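Local coordinates for protein ricin B-like lectin (Macrolepiota procera, PDB 4IZX) that binds beta-galactosides such as lactose as a fungal lectin of the ricin B type, built as a single beta-trefoil domain, at residues 62-67 with 83-88; 98-103 with 125-130. One frame throughout, in Å; residues are numbered along the deposited sequence.

Contact 1: residues 62-67 with 83-88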
# COMPACT_ATOMS: atom_id res chain seq x y z
N SER A 62 -6.21 -5.00 11.60
CA SER A 62 -4.83 -5.32 11.33
C SER A 62 -4.14 -4.17 10.63
O SER A 62 -4.81 -3.27 10.12
CB SER A 62 -4.72 -6.61 10.47
OG SER A 62 -5.29 -7.73 11.09
N TYR A 63 -2.82 -4.24 10.54
CA TYR A 63 -2.03 -3.21 9.89
C TYR A 63 -1.41 -3.73 8.62
O TYR A 63 -1.10 -4.91 8.46
CB TYR A 63 -0.94 -2.67 10.83
CG TYR A 63 -1.50 -1.95 12.03
CD1 TYR A 63 -1.85 -2.66 13.17
CD2 TYR A 63 -1.72 -0.60 12.01
CE1 TYR A 63 -2.41 -2.01 14.27
CE2 TYR A 63 -2.27 0.08 13.10
CZ TYR A 63 -2.63 -0.62 14.24
OH TYR A 63 -3.16 0.05 15.31
N LEU A 64 -1.15 -2.82 7.69
CA LEU A 64 -0.42 -3.17 6.48
C LEU A 64 1.05 -3.38 6.85
O LEU A 64 1.72 -2.46 7.35
CB LEU A 64 -0.54 -2.02 5.49
CG LEU A 64 -0.04 -2.31 4.09
CD1 LEU A 64 -1.06 -3.19 3.38
CD2 LEU A 64 0.20 -1.04 3.30
N GLY A 65 1.56 -4.59 6.61
CA GLY A 65 2.93 -4.94 6.93
C GLY A 65 3.49 -5.91 5.89
O GLY A 65 3.02 -5.99 4.76
N ILE A 66 4.58 -6.58 6.28
CA ILE A 66 5.29 -7.46 5.34
C ILE A 66 5.57 -8.84 5.85
O ILE A 66 5.62 -9.07 7.06
CB ILE A 66 6.62 -6.83 4.88
CG1 ILE A 66 7.60 -6.49 6.03
CG2 ILE A 66 6.30 -5.58 4.10
CD1 ILE A 66 8.93 -6.03 5.50
N GLU A 67 5.81 -9.76 4.89
CA GLU A 67 6.06 -11.14 5.18
C GLU A 67 7.56 -11.44 5.08
O GLU A 67 8.10 -11.69 3.98
CB GLU A 67 5.23 -12.07 4.26
CG GLU A 67 5.48 -13.57 4.49
CD GLU A 67 4.70 -14.38 3.45
OE1 GLU A 67 3.85 -15.23 3.81
OE2 GLU A 67 4.93 -14.12 2.24
N PHE A 83 2.98 -1.33 11.78
CA PHE A 83 4.21 -1.41 11.01
C PHE A 83 4.45 -0.05 10.35
O PHE A 83 3.59 0.48 9.65
CB PHE A 83 4.12 -2.50 9.94
CG PHE A 83 5.37 -2.70 9.16
CD1 PHE A 83 6.37 -3.52 9.62
CD2 PHE A 83 5.59 -1.99 8.01
CE1 PHE A 83 7.54 -3.67 8.90
CE2 PHE A 83 6.76 -2.15 7.29
CZ PHE A 83 7.73 -3.01 7.73
N GLU A 84 5.62 0.52 10.60
CA GLU A 84 5.95 1.86 10.10
C GLU A 84 6.43 1.85 8.66
O GLU A 84 7.29 1.04 8.27
CB GLU A 84 6.98 2.54 11.00
CG GLU A 84 6.38 3.06 12.31
CD GLU A 84 7.38 3.82 13.17
OE1 GLU A 84 6.99 4.73 13.89
OE2 GLU A 84 8.57 3.45 13.16
N TRP A 85 5.93 2.83 7.93
CA TRP A 85 6.27 3.10 6.54
C TRP A 85 6.74 4.54 6.39
O TRP A 85 6.26 5.43 7.06
CB TRP A 85 5.03 2.92 5.64
CG TRP A 85 4.47 1.54 5.65
CD1 TRP A 85 3.40 1.10 6.35
CD2 TRP A 85 4.93 0.43 4.87
NE1 TRP A 85 3.16 -0.23 6.05
CE2 TRP A 85 4.08 -0.66 5.14
CE3 TRP A 85 5.99 0.23 3.98
CZ2 TRP A 85 4.24 -1.91 4.52
CZ3 TRP A 85 6.15 -1.00 3.39
CH2 TRP A 85 5.28 -2.05 3.66
N HIS A 86 7.63 4.77 5.43
CA HIS A 86 7.92 6.11 4.95
C HIS A 86 7.11 6.32 3.66
O HIS A 86 7.06 5.45 2.80
CB HIS A 86 9.40 6.31 4.64
CG HIS A 86 10.26 6.46 5.87
ND1 HIS A 86 11.63 6.58 5.81
CD2 HIS A 86 9.92 6.57 7.18
CE1 HIS A 86 12.09 6.77 7.03
NE2 HIS A 86 11.08 6.76 7.87
N ILE A 87 6.47 7.48 3.54
CA ILE A 87 5.64 7.79 2.41
C ILE A 87 6.12 9.10 1.81
O ILE A 87 6.22 10.09 2.52
CB ILE A 87 4.15 7.87 2.80
CG1 ILE A 87 3.70 6.54 3.41
CG2 ILE A 87 3.32 8.25 1.58
CD1 ILE A 87 2.26 6.49 3.81
N TRP A 88 6.44 9.09 0.52
CA TRP A 88 6.98 10.26 -0.14
C TRP A 88 6.28 10.48 -1.44
O TRP A 88 5.87 9.54 -2.11
CB TRP A 88 8.48 10.14 -0.44
CG TRP A 88 9.29 9.84 0.79
CD1 TRP A 88 10.07 8.73 1.00
CD2 TRP A 88 9.40 10.65 1.97
NE1 TRP A 88 10.62 8.78 2.25
CE2 TRP A 88 10.24 9.95 2.86
CE3 TRP A 88 8.88 11.89 2.35
CZ2 TRP A 88 10.51 10.45 4.16
CZ3 TRP A 88 9.16 12.37 3.62
CH2 TRP A 88 9.97 11.65 4.50
O HOH W 1 1.09 -0.27 9.03
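The carbonyl oxygen of L64 has two partners here, the indole of W85 through a firm hydrogen bond and, less certainly, a water. W85 NE1 lies 3.0 Å from L64 O with an N-H...O angle of 152°; the oxygen sits close to the indole plane, while the donor stands well above the carbonyl plane. The water is within hydrogen-bonding distance of L64 O (2.8 Å) and F83 O (2.7 Å), its protons possibly shared with other acceptors. In this ricin-type beta-trefoil the chain leaves strand 63-66, pairs back as strand 76-79, then passes through residues 83-85 into strand 86-89, so that F83 and W85 cover strand 63-66. G65 has no side chain, and its CA rests against both aromatic residues. F83, with CG anti to the backbone N (chi1 -176°), brings its ring obliquely across I66, whose CG1 is 3.9 Å from F83 CZ. I66 holds CG1 in the crowded position between N and carbonyl carbon (chi1 58°), which sends CG2 the other way, 3.7 Å from W85 CH2. F83 CD2 also lies over one face of the W85 indole, offset toward the rim, and the L64 side chain crosses W85 at about a right angle.

Contact 2: residues 98-103 with 125-130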
# COMPACT_ATOMS: atom_id res chain seq x y z
N ARG A 98 5.09 7.05 -3.27
CA ARG A 98 5.75 5.78 -3.04
C ARG A 98 5.75 5.49 -1.55
O ARG A 98 5.84 6.40 -0.72
CB ARG A 98 7.19 5.82 -3.58
CG ARG A 98 7.21 5.90 -5.10
CD ARG A 98 8.60 6.14 -5.62
NE ARG A 98 8.62 6.19 -7.07
CZ ARG A 98 8.79 5.15 -7.86
NH1 ARG A 98 9.05 3.97 -7.36
NH2 ARG A 98 8.73 5.31 -9.18
N ILE A 99 5.67 4.21 -1.21
CA ILE A 99 5.54 3.75 0.17
C ILE A 99 6.70 2.80 0.42
O ILE A 99 6.78 1.74 -0.22
CB ILE A 99 4.17 3.11 0.40
CG1 ILE A 99 3.02 4.10 0.08
CG2 ILE A 99 4.06 2.59 1.83
CD1 ILE A 99 1.63 3.49 0.12
N PHE A 100 7.63 3.22 1.25
CA PHE A 100 8.92 2.55 1.48
C PHE A 100 8.96 1.91 2.85
O PHE A 100 8.55 2.47 3.85
CB PHE A 100 10.07 3.55 1.44
CG PHE A 100 10.43 4.05 0.08
CD1 PHE A 100 9.81 5.14 -0.48
CD2 PHE A 100 11.48 3.47 -0.61
CE1 PHE A 100 10.20 5.63 -1.71
CE2 PHE A 100 11.86 3.92 -1.85
CZ PHE A 100 11.25 5.02 -2.38
N VAL A 101 9.64 0.76 2.94
CA VAL A 101 10.12 0.31 4.26
C VAL A 101 11.15 1.35 4.72
O VAL A 101 12.08 1.69 3.96
CB VAL A 101 10.75 -1.10 4.22
CG1 VAL A 101 11.28 -1.51 5.59
CG2 VAL A 101 9.73 -2.13 3.70
N PRO A 102 11.01 1.86 5.95
CA PRO A 102 11.87 2.96 6.36
C PRO A 102 13.32 2.68 6.21
O PRO A 102 13.79 1.59 6.58
CB PRO A 102 11.49 3.16 7.82
CG PRO A 102 10.05 2.80 7.86
CD PRO A 102 9.97 1.59 6.96
N PHE A 103 14.03 3.66 5.63
CA PHE A 103 15.49 3.65 5.51
C PHE A 103 16.00 2.55 4.59
O PHE A 103 17.16 2.19 4.62
CB PHE A 103 16.13 3.56 6.89
CG PHE A 103 15.67 4.65 7.84
CD1 PHE A 103 15.95 5.98 7.59
CD2 PHE A 103 14.92 4.32 8.93
CE1 PHE A 103 15.50 6.98 8.45
CE2 PHE A 103 14.51 5.29 9.81
CZ PHE A 103 14.78 6.62 9.57
N TRP A 125 9.64 -4.17 -3.88
CA TRP A 125 10.68 -4.27 -4.89
C TRP A 125 11.57 -3.06 -4.78
O TRP A 125 11.11 -1.96 -4.38
CB TRP A 125 10.09 -4.37 -6.30
CG TRP A 125 11.04 -4.98 -7.32
CD1 TRP A 125 12.00 -4.35 -8.05
CD2 TRP A 125 11.15 -6.38 -7.61
NE1 TRP A 125 12.71 -5.27 -8.77
CE2 TRP A 125 12.23 -6.52 -8.51
CE3 TRP A 125 10.44 -7.50 -7.21
CZ2 TRP A 125 12.59 -7.75 -9.04
CZ3 TRP A 125 10.81 -8.74 -7.74
CH2 TRP A 125 11.88 -8.85 -8.63
N TRP A 126 12.84 -3.20 -5.16
CA TRP A 126 13.74 -2.09 -5.29
C TRP A 126 13.12 -0.96 -6.09
O TRP A 126 12.48 -1.20 -7.11
CB TRP A 126 15.00 -2.59 -6.07
CG TRP A 126 16.15 -1.68 -6.05
CD1 TRP A 126 16.52 -0.77 -6.99
CD2 TRP A 126 17.16 -1.72 -5.09
NE1 TRP A 126 17.72 -0.19 -6.62
CE2 TRP A 126 18.10 -0.73 -5.42
CE3 TRP A 126 17.34 -2.47 -3.94
CZ2 TRP A 126 19.25 -0.53 -4.67
CZ3 TRP A 126 18.44 -2.23 -3.17
CH2 TRP A 126 19.38 -1.26 -3.53
N THR A 127 13.33 0.26 -5.66
CA THR A 127 12.69 1.39 -6.25
C THR A 127 13.26 1.73 -7.64
O THR A 127 14.47 1.80 -7.83
CB THR A 127 12.74 2.60 -5.32
OG1 THR A 127 11.82 3.60 -5.74
CG2 THR A 127 14.10 3.23 -5.19
N TRP A 128 12.36 1.97 -8.59
CA TRP A 128 12.73 2.45 -9.92
C TRP A 128 11.51 3.09 -10.53
O TRP A 128 10.43 3.14 -9.92
CB TRP A 128 13.31 1.34 -10.79
CG TRP A 128 12.36 0.24 -11.17
CD1 TRP A 128 11.86 -0.71 -10.36
CD2 TRP A 128 11.83 -0.01 -12.47
NE1 TRP A 128 11.04 -1.55 -11.07
CE2 TRP A 128 11.00 -1.13 -12.37
CE3 TRP A 128 11.96 0.63 -13.72
CZ2 TRP A 128 10.30 -1.63 -13.46
CZ3 TRP A 128 11.25 0.12 -14.79
CH2 TRP A 128 10.45 -1.00 -14.66
N GLU A 129 11.63 3.60 -11.75
CA GLU A 129 10.61 4.45 -12.30
C GLU A 129 9.29 3.76 -12.66
O GLU A 129 8.32 4.43 -12.91
CB GLU A 129 11.16 5.23 -13.51
CG GLU A 129 11.52 4.44 -14.69
CD GLU A 129 12.53 5.20 -15.56
OE1 GLU A 129 12.15 5.42 -16.74
OE2 GLU A 129 13.71 5.51 -15.11
N GLY A 130 9.28 2.42 -12.68
CA GLY A 130 8.09 1.65 -13.05
C GLY A 130 6.84 2.21 -12.37
O GLY A 130 6.77 2.32 -11.17
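R98 sets CG anti to its carbonyl carbon (chi1 -68°) and runs extended from CG to NE, and chi4 of -89° turns the guanidinium roughly square to that chain, toward W128 O; T127 places OG1 anti to its backbone N, facing the arginine. W128 O is shared by both terminal nitrogens. R98 NH2 donates to W128 O at 2.9 Å, bent to 131° and from above the carbonyl plane, while the bond from R98 NH1 to W128 O at 3.0 Å is weak. The acceptor sits off the edge of the guanidinium, tilted out of its plane. Other partners fix the rest of the group: NE forms a salt bridge with D90, whose carboxylate probably offsets the buried charge, and NH1 also bonds to Q133 and N107. T127 OG1, 3.2 Å from R98 NH1, is itself hydrogen-bonded to N107 OD1. F100 meets the same threonine at about a right angle, with CE2 3.8 Å from T127 CB and CZ 3.7 Å from T127 OG1. A buried arginine thus pins loop 127-130, which leaves strand 120-126 of a four-stranded sheet, to the hairpin 86-89/97-100 of the beta-trefoil, away from the galactose site.

How the contacts relate
Both segments of contact 1 precede those of contact 2 along the chain, and the contact centres lie 12 Å apart. They meet in the antiparallel pair of strands 86-89 and 97-100: segment 83-88 supplies one strand and segment 98-103 the other, with F100 N 2.8 Å from H86 O and R98 N 2.9 Å from W88 O, both probable hydrogen bonds. W85 also packs against the backbone of F100. This hairpin of the beta-trefoil is thereby held to an earlier strand, 63-66, by contact 1 and to a later loop, after strand 120-126, by contact 2. The bound galactose is about 12 Å from the L64 side chain, so contact 1 lies near the sugar site but not in it.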